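Local coordinates for protein glutamyl-tRNA(Gln) amidotransferase subunit F, mitochondrial (Saccharomyces cerevisiae, PDB 4N0H) that serves as subunit F of the mitochondrial glutamyl-tRNA(Gln) amidotransferase, an extended chain of the GatC-like clan, assembled with two further protein chains, at residues D66-E69 / I70-R73. Residues are numbered along the deposited sequence; the frame is centred on the assembly and turned at random.
Sequences DIKE and IQMR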
ATOM      1  N   ASP C  66      17.078 -10.949  20.085  1.00 54.73           N
ATOM      2  CA  ASP C  66      17.282 -10.362  21.402  1.00 57.58           C
ATOM      3  C   ASP C  66      15.938  -9.876  21.938  1.00 55.04           C
ATOM      4  O   ASP C  66      15.543  -8.735  21.698  1.00 50.45           O
ATOM      5  CB  ASP C  66      18.269  -9.197  21.307  1.00 61.03           C
ATOM      6  CG  ASP C  66      18.862  -8.817  22.652  1.00 65.82           C
ATOM      7  OD1 ASP C  66      18.189  -9.017  23.686  1.00 68.37           O
ATOM      8  OD2 ASP C  66      20.005  -8.313  22.672  1.00 67.15           O
ATOM      9  N   ILE C  67      15.246 -10.745  22.670  1.00 54.16           N
ATOM     10  CA  ILE C  67      13.872 -10.483  23.098  1.00 52.15           C
ATOM     11  C   ILE C  67      13.725  -9.228  23.962  1.00 52.29           C
ATOM     12  O   ILE C  67      12.824  -8.418  23.741  1.00 49.76           O
ATOM     13  CB  ILE C  67      13.267 -11.695  23.842  1.00 47.60           C
ATOM     14  CG1 ILE C  67      13.356 -12.951  22.974  1.00 49.06           C
ATOM     15  CG2 ILE C  67      11.820 -11.421  24.224  1.00 45.13           C
ATOM     16  CD1 ILE C  67      12.557 -12.862  21.681  1.00 48.96           C
ATOM     17  N   LYS C  68      14.612  -9.069  24.938  1.00 51.19           N
ATOM     18  CA  LYS C  68      14.552  -7.919  25.837  1.00 54.40           C
ATOM     19  C   LYS C  68      14.787  -6.615  25.080  1.00 51.95           C
ATOM     20  O   LYS C  68      14.144  -5.599  25.352  1.00 47.52           O
ATOM     21  CB  LYS C  68      15.575  -8.063  26.964  1.00 61.42           C
ATOM     22  CG  LYS C  68      15.333  -7.120  28.131  1.00 69.31           C
ATOM     23  CD  LYS C  68      14.143  -7.571  28.967  1.00 74.21           C
ATOM     24  CE  LYS C  68      14.531  -8.681  29.932  1.00 78.33           C
ATOM     25  NZ  LYS C  68      15.478  -8.193  30.970  1.00 80.71           N
ATOM     26  N   GLU C  69      15.712  -6.655  24.125  1.00 52.82           N
ATOM     27  CA  GLU C  69      16.031  -5.494  23.302  1.00 55.67           C
ATOM     28  C   GLU C  69      14.846  -5.086  22.426  1.00 51.94           C
ATOM     29  O   GLU C  69      14.580  -3.898  22.242  1.00 47.89           O
ATOM     30  CB  GLU C  69      17.258  -5.780  22.434  1.00 62.01           C
ATOM     31  CG  GLU C  69      17.613  -4.672  21.458  1.00 66.45           C
ATOM     32  CD  GLU C  69      18.924  -4.931  20.739  1.00 69.55           C
ATOM     33  OE1 GLU C  69      19.743  -5.719  21.259  1.00 72.55           O
ATOM     34  OE2 GLU C  69      19.133  -4.348  19.654  1.00 68.83           O
ATOM     35  N   ILE C  70      14.141  -6.077  21.889  1.00 48.89           N
ATOM     36  CA  ILE C  70      12.939  -5.817  21.105  1.00 47.12           C
ATOM     37  C   ILE C  70      11.841  -5.238  21.994  1.00 46.53           C
ATOM     38  O   ILE C  70      11.142  -4.306  21.599  1.00 44.63           O
ATOM     39  CB  ILE C  70      12.430  -7.093  20.392  1.00 45.15           C
ATOM     40  CG1 ILE C  70      13.514  -7.655  19.469  1.00 41.38           C
ATOM     41  CG2 ILE C  70      11.173  -6.795  19.596  1.00 41.03           C
ATOM     42  CD1 ILE C  70      13.115  -8.922  18.743  1.00 39.17           C
ATOM     43  N   GLN C  71      11.705  -5.791  23.197  1.00 46.05           N
ATOM     44  CA  GLN C  71      10.752  -5.288  24.187  1.00 48.90           C
ATOM     45  C   GLN C  71      10.977  -3.812  24.493  1.00 49.61           C
ATOM     46  O   GLN C  71      10.028  -3.033  24.546  1.00 47.56           O
ATOM     47  CB  GLN C  71      10.858  -6.082  25.490  1.00 47.47           C
ATOM     48  CG  GLN C  71      10.177  -7.436  25.474  1.00 46.76           C
ATOM     49  CD  GLN C  71      10.395  -8.197  26.765  1.00 49.14           C
ATOM     50  OE1 GLN C  71      11.466  -8.758  26.994  1.00 49.22           O
ATOM     51  NE2 GLN C  71       9.380  -8.213  27.623  1.00 48.08           N
ATOM     52  N   MET C  72      12.238  -3.446  24.702  1.00 53.14           N
ATOM     53  CA  MET C  72      12.609  -2.078  25.053  1.00 54.05           C
ATOM     54  C   MET C  72      12.295  -1.112  23.920  1.00 49.89           C
ATOM     55  O   MET C  72      11.630  -0.095  24.125  1.00 46.33           O
ATOM     56  CB  MET C  72      14.103  -1.999  25.381  1.00 60.74           C
ATOM     57  CG  MET C  72      14.434  -1.520  26.791  1.00 67.45           C
ATOM     58  SD  MET C  72      14.337  -2.816  28.045  1.00154.97           S
ATOM     59  CE  MET C  72      12.629  -2.685  28.568  1.00 77.32           C
ATOM     60  N   ARG C  73      12.788  -1.438  22.730  1.00 47.82           N
ATOM     61  CA  ARG C  73      12.607  -0.597  21.553  1.00 47.53           C
ATOM     62  C   ARG C  73      11.128  -0.396  21.247  1.00 44.15           C
ATOM     63  O   ARG C  73      10.678   0.725  21.009  1.00 44.56           O
ATOM     64  CB  ARG C  73      13.312  -1.218  20.346  1.00 47.39           C
ATOM     65  CG  ARG C  73      13.348  -0.324  19.119  1.00 50.16           C
ATOM     66  CD  ARG C  73      13.965  -1.041  17.930  1.00 55.93           C
ATOM     67  NE  ARG C  73      13.175  -2.202  17.526  1.00 62.55           N
ATOM     68  CZ  ARG C  73      13.570  -3.465  17.660  1.00 65.61           C
ATOM     69  NH1 ARG C  73      14.759  -3.742  18.180  1.00 68.84           N
ATOM     70  NH2 ARG C  73      12.778  -4.454  17.262  1.00 62.70           N
TER
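I70 N donates to D66 O at 3.0 Å and so closes the first turn of helix 67-81. This is a textbook helix start: the N-cap side chain and the i to i+4 bonds together give each backbone N-H from E69 to R73 an acceptor. The cap's own grip is slight, since D66 OD1 accepts from E69 N in a weak bond of 3.5 Å. The tight side belongs to I70 and Q71. With I70 CG1 anti to its carbonyl carbon (chi1 -59°), that branch lies against D66 O at 3.2 Å. Q71 shares this first torsion and is then extended, which brings it back beside the preceding turn; it crosses the I67 and K68 side chains at a slant, OE1 touching K68 CD at 3.5 Å, while NE2 is fixed by P46 O. Toward solvent the packing slackens. M72 SD stays 3.9 Å from K68 O, and E69 OE2 remains 4.7 Å from R73 NH1, their attraction probably modest. I67, I70 and Q71 pack on V51, seating this helix start against helix 48-57, while M72 touches P45 in a loop preceding that helix and R73 packs on a polar side chain of another protein chain.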